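Citrate synthase (Metallosphaera sedula, PDB 6ABW) probably condenses acetyl-CoA with oxaloacetate and water to give citrate and CoA, a step of the tricarboxylic acid cycle. Local coordinates at residues F268-Y273 and D277-I282. Residues are numbered along the deposited sequence; the frame is centred on the assembly and turned at random.
With ACO (acetyl coenzyme *a), chain D.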
loop_
_atom_site.group_PDB
_atom_site.type_symbol
_atom_site.label_atom_id
_atom_site.label_comp_id
_atom_site.label_asym_id
_atom_site.label_seq_id
_atom_site.Cartn_x
_atom_site.Cartn_y
_atom_site.Cartn_z
ATOM N N PHE A 268 22.751 15.666 7.004
ATOM C CA PHE A 268 22.788 16.606 8.127
ATOM C C PHE A 268 21.365 17.119 8.333
ATOM O O PHE A 268 20.580 17.291 7.367
ATOM C CB PHE A 268 23.699 17.785 7.901
ATOM C CG PHE A 268 25.102 17.576 8.391
ATOM C CD1 PHE A 268 25.899 16.513 7.933
ATOM C CD2 PHE A 268 25.648 18.406 9.303
ATOM C CE1 PHE A 268 27.220 16.377 8.354
ATOM C CE2 PHE A 268 26.941 18.249 9.734
ATOM C CZ PHE A 268 27.740 17.208 9.289
ATOM N N GLY A 269 21.081 17.427 9.578
ATOM C CA GLY A 269 19.829 18.094 9.943
ATOM C C GLY A 269 18.696 17.134 10.308
ATOM O O GLY A 269 18.563 16.010 9.779
ATOM N N HIS A 270 17.785 17.560 11.170
ATOM C CA HIS A 270 16.702 16.686 11.525
ATOM C C HIS A 270 15.556 17.513 12.024
ATOM O O HIS A 270 15.818 18.514 12.748
ATOM C CB HIS A 270 17.164 15.702 12.605
ATOM C CG HIS A 270 16.304 14.507 12.711
ATOM N ND1 HIS A 270 15.192 14.475 13.525
ATOM C CD2 HIS A 270 16.415 13.266 12.170
ATOM C CE1 HIS A 270 14.624 13.288 13.427
ATOM N NE2 HIS A 270 15.323 12.546 12.574
ATOM N N ARG A 271 14.329 17.097 11.709
ATOM C CA ARG A 271 13.147 17.897 12.212
ATOM C C ARG A 271 12.960 17.874 13.723
ATOM O O ARG A 271 12.297 18.780 14.257
ATOM C CB ARG A 271 11.819 17.454 11.533
ATOM C CG ARG A 271 11.731 17.937 10.080
ATOM C CD ARG A 271 10.361 17.811 9.401
ATOM N NE ARG A 271 10.509 18.024 7.941
ATOM C CZ ARG A 271 10.702 19.206 7.323
ATOM N NH1 ARG A 271 10.778 20.357 7.997
ATOM N NH2 ARG A 271 10.839 19.240 5.991
ATOM N N VAL A 272 13.439 16.838 14.405
ATOM C CA VAL A 272 13.278 16.663 15.862
ATOM C C VAL A 272 14.574 16.882 16.632
ATOM O O VAL A 272 14.611 17.607 17.655
ATOM C CB VAL A 272 12.679 15.243 16.179
ATOM C CG1 VAL A 272 12.414 15.046 17.650
ATOM C CG2 VAL A 272 11.356 15.061 15.435
ATOM N N TYR A 273 15.630 16.179 16.252
ATOM C CA TYR A 273 16.923 16.283 16.912
ATOM C C TYR A 273 17.612 17.632 16.633
ATOM O O TYR A 273 17.812 17.996 15.488
ATOM C CB TYR A 273 17.919 15.196 16.512
ATOM C CG TYR A 273 17.483 13.796 16.935
ATOM C CD1 TYR A 273 17.302 13.495 18.273
ATOM C CD2 TYR A 273 17.234 12.783 15.979
ATOM C CE1 TYR A 273 16.896 12.242 18.677
ATOM C CE2 TYR A 273 16.841 11.494 16.368
ATOM C CZ TYR A 273 16.646 11.250 17.702
ATOM O OH TYR A 273 16.224 10.052 18.152
ATOM N N ASP A 277 22.165 13.125 16.000
ATOM C CA ASP A 277 21.186 12.040 16.096
ATOM C C ASP A 277 21.932 10.922 16.804
ATOM O O ASP A 277 23.020 10.528 16.378
ATOM C CB ASP A 277 20.796 11.718 14.654
ATOM C CG ASP A 277 19.852 10.585 14.481
ATOM O OD1 ASP A 277 19.735 9.673 15.354
ATOM O OD2 ASP A 277 19.149 10.685 13.420
ATOM N N PRO A 278 21.367 10.386 17.905
ATOM C CA PRO A 278 22.086 9.307 18.619
ATOM C C PRO A 278 22.431 8.137 17.741
ATOM O O PRO A 278 23.439 7.442 17.994
ATOM C CB PRO A 278 21.146 8.914 19.725
ATOM C CG PRO A 278 19.814 9.424 19.356
ATOM C CD PRO A 278 20.042 10.655 18.476
ATOM N N ARG A 279 21.624 7.917 16.688
ATOM C CA ARG A 279 21.974 6.825 15.774
ATOM C C ARG A 279 23.220 7.055 14.950
ATOM O O ARG A 279 23.902 6.081 14.565
ATOM C CB ARG A 279 20.797 6.465 14.822
ATOM C CG ARG A 279 19.573 6.053 15.601
ATOM C CD ARG A 279 18.313 6.070 14.765
ATOM N NE ARG A 279 17.967 7.446 14.410
ATOM C CZ ARG A 279 16.988 7.779 13.570
ATOM N NH1 ARG A 279 16.195 6.875 13.043
ATOM N NH2 ARG A 279 16.811 9.028 13.194
ATOM N N ALA A 280 23.535 8.329 14.674
ATOM C CA ALA A 280 24.622 8.660 13.772
ATOM C C ALA A 280 25.938 8.314 14.422
ATOM O O ALA A 280 26.807 7.827 13.742
ATOM C CB ALA A 280 24.588 10.150 13.436
ATOM N N LYS A 281 26.100 8.547 15.718
ATOM C CA LYS A 281 27.323 8.208 16.391
ATOM C C LYS A 281 27.594 6.692 16.406
ATOM O O LYS A 281 28.752 6.219 16.363
ATOM C CB LYS A 281 27.230 8.699 17.838
ATOM C CG LYS A 281 27.143 10.195 17.918
ATOM C CD LYS A 281 27.066 10.697 19.349
ATOM C CE LYS A 281 25.723 10.445 19.972
ATOM N NZ LYS A 281 25.112 11.696 20.519
ATOM N N ILE A 282 26.511 5.927 16.444
ATOM C CA ILE A 282 26.652 4.480 16.487
ATOM C C ILE A 282 26.968 3.969 15.102
ATOM O O ILE A 282 27.897 3.133 14.936
ATOM C CB ILE A 282 25.416 3.828 17.111
ATOM C CG1 ILE A 282 25.185 4.395 18.480
ATOM C CG2 ILE A 282 25.645 2.331 17.190
ATOM C CD1 ILE A 282 23.835 4.151 19.099
HETATM N N1A ACO D . 22.663 21.597 5.414
HETATM C C2A ACO D . 22.932 22.951 5.486
HETATM N N3A ACO D . 22.091 23.854 6.116
HETATM C C4A ACO D . 20.957 23.385 6.688
HETATM C C5A ACO D . 20.622 21.944 6.655
HETATM C C6A ACO D . 21.570 21.063 5.977
HETATM N N6A ACO D . 21.270 19.750 5.897
HETATM N N7A ACO D . 19.430 21.780 7.277
HETATM C C8A ACO D . 19.015 23.003 7.690
HETATM N N9A ACO D . 19.919 23.941 7.329
HETATM C C1B ACO D . 19.856 25.401 7.628
HETATM C C2B ACO D . 18.568 26.093 7.150
HETATM O O2B ACO D . 18.604 26.506 5.784
HETATM C C3B ACO D . 18.544 27.267 8.090
HETATM O O3B ACO D . 19.415 28.261 7.522
HETATM P P3B ACO D . 19.264 29.871 7.751
HETATM O O7A ACO D . 19.905 30.487 6.521
HETATM O O8A ACO D . 20.031 30.149 9.041
HETATM O O9A ACO D . 17.756 30.084 7.822
HETATM C C4B ACO D . 19.105 26.722 9.411
HETATM O O4B ACO D . 19.927 25.595 9.072
HETATM C C5B ACO D . 18.063 26.223 10.380
HETATM O O5B ACO D . 17.255 25.234 9.742
HETATM P P1A ACO D . 16.151 24.433 10.608
HETATM O O1A ACO D . 14.951 25.349 10.658
HETATM O O2A ACO D . 16.833 23.907 11.880
HETATM O O3A ACO D . 15.738 23.102 9.779
HETATM P P2A ACO D . 14.844 23.085 8.430
HETATM O O4A ACO D . 13.405 22.764 8.737
HETATM O O5A ACO D . 15.269 24.184 7.500
HETATM O O6A ACO D . 15.382 21.664 7.883
HETATM C CBP ACO D . 15.364 19.283 7.816
HETATM C CCP ACO D . 15.466 20.494 8.705
HETATM C CDP ACO D . 15.778 17.913 8.304
HETATM C CEP ACO D . 14.426 19.387 6.604
HETATM C CAP ACO D . 16.727 19.590 7.005
HETATM O OAP ACO D . 17.905 19.777 7.812
HETATM C C9P ACO D . 17.150 18.593 5.921
HETATM O O9P ACO D . 16.686 18.746 4.796
HETATM N N8P ACO D . 17.991 17.583 6.258
HETATM C C7P ACO D . 18.207 16.447 5.391
HETATM C C6P ACO D . 18.990 16.716 4.126
HETATM C C5P ACO D . 18.931 15.399 3.361
HETATM O O5P ACO D . 19.811 14.556 3.517
HETATM N N4P ACO D . 17.911 15.212 2.492
HETATM C C3P ACO D . 17.804 14.033 1.622
HETATM C C2P ACO D . 16.553 13.293 2.045
HETATM S S1P ACO D . 15.329 13.495 0.799
HETATM C C ACO D . 15.178 11.867 0.551
HETATM O O ACO D . 16.026 11.333 -0.140
HETATM C CH3 ACO D . 14.040 11.167 1.234
HETATM O O HOH W 1 15.000 10.175 11.261
#
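Y273 lays one face of its ring against the start of helix 278-292: P278 CD sits 3.7 Å from the ring centroid, a CH-pi contact, while the carboxylate of D277 lies beside CD2 and CE2, its plane turned 38° from the ring. D277, its CG anti to the backbone N (chi1 177°), is thereby turned to cap the helix, OD1 accepting from R279 N at 2.9 Å on its anti side, well out of the carboxylate plane. The R279 chain, bent at chi3, folds back to meet both oxygens on their syn lone pairs: R279 NE reaches D277 OD1 almost straight (170°), and R279 NH2 pairs with D277 OD2 at 2.9 Å. Replacing D277 with an alanine is likely to leave R279 N uncapped and the guanidinium free to turn, disturbing the water bridge to H270. That water accepts from R279 NH2 and lies 2.7 Å from H270 NE2, in the imidazole plane. V272 N and Y273 N both donate to H270 ND1, and Y273 CD2 lies over the centre of the H270 ring; together these probably limit the imidazole's rotation. Y273 OH is hydrogen-bonded to H195 NE2. The arrangement belongs to the citrate synthase active site, where H270, near D325, is the predicted catalytic histidine.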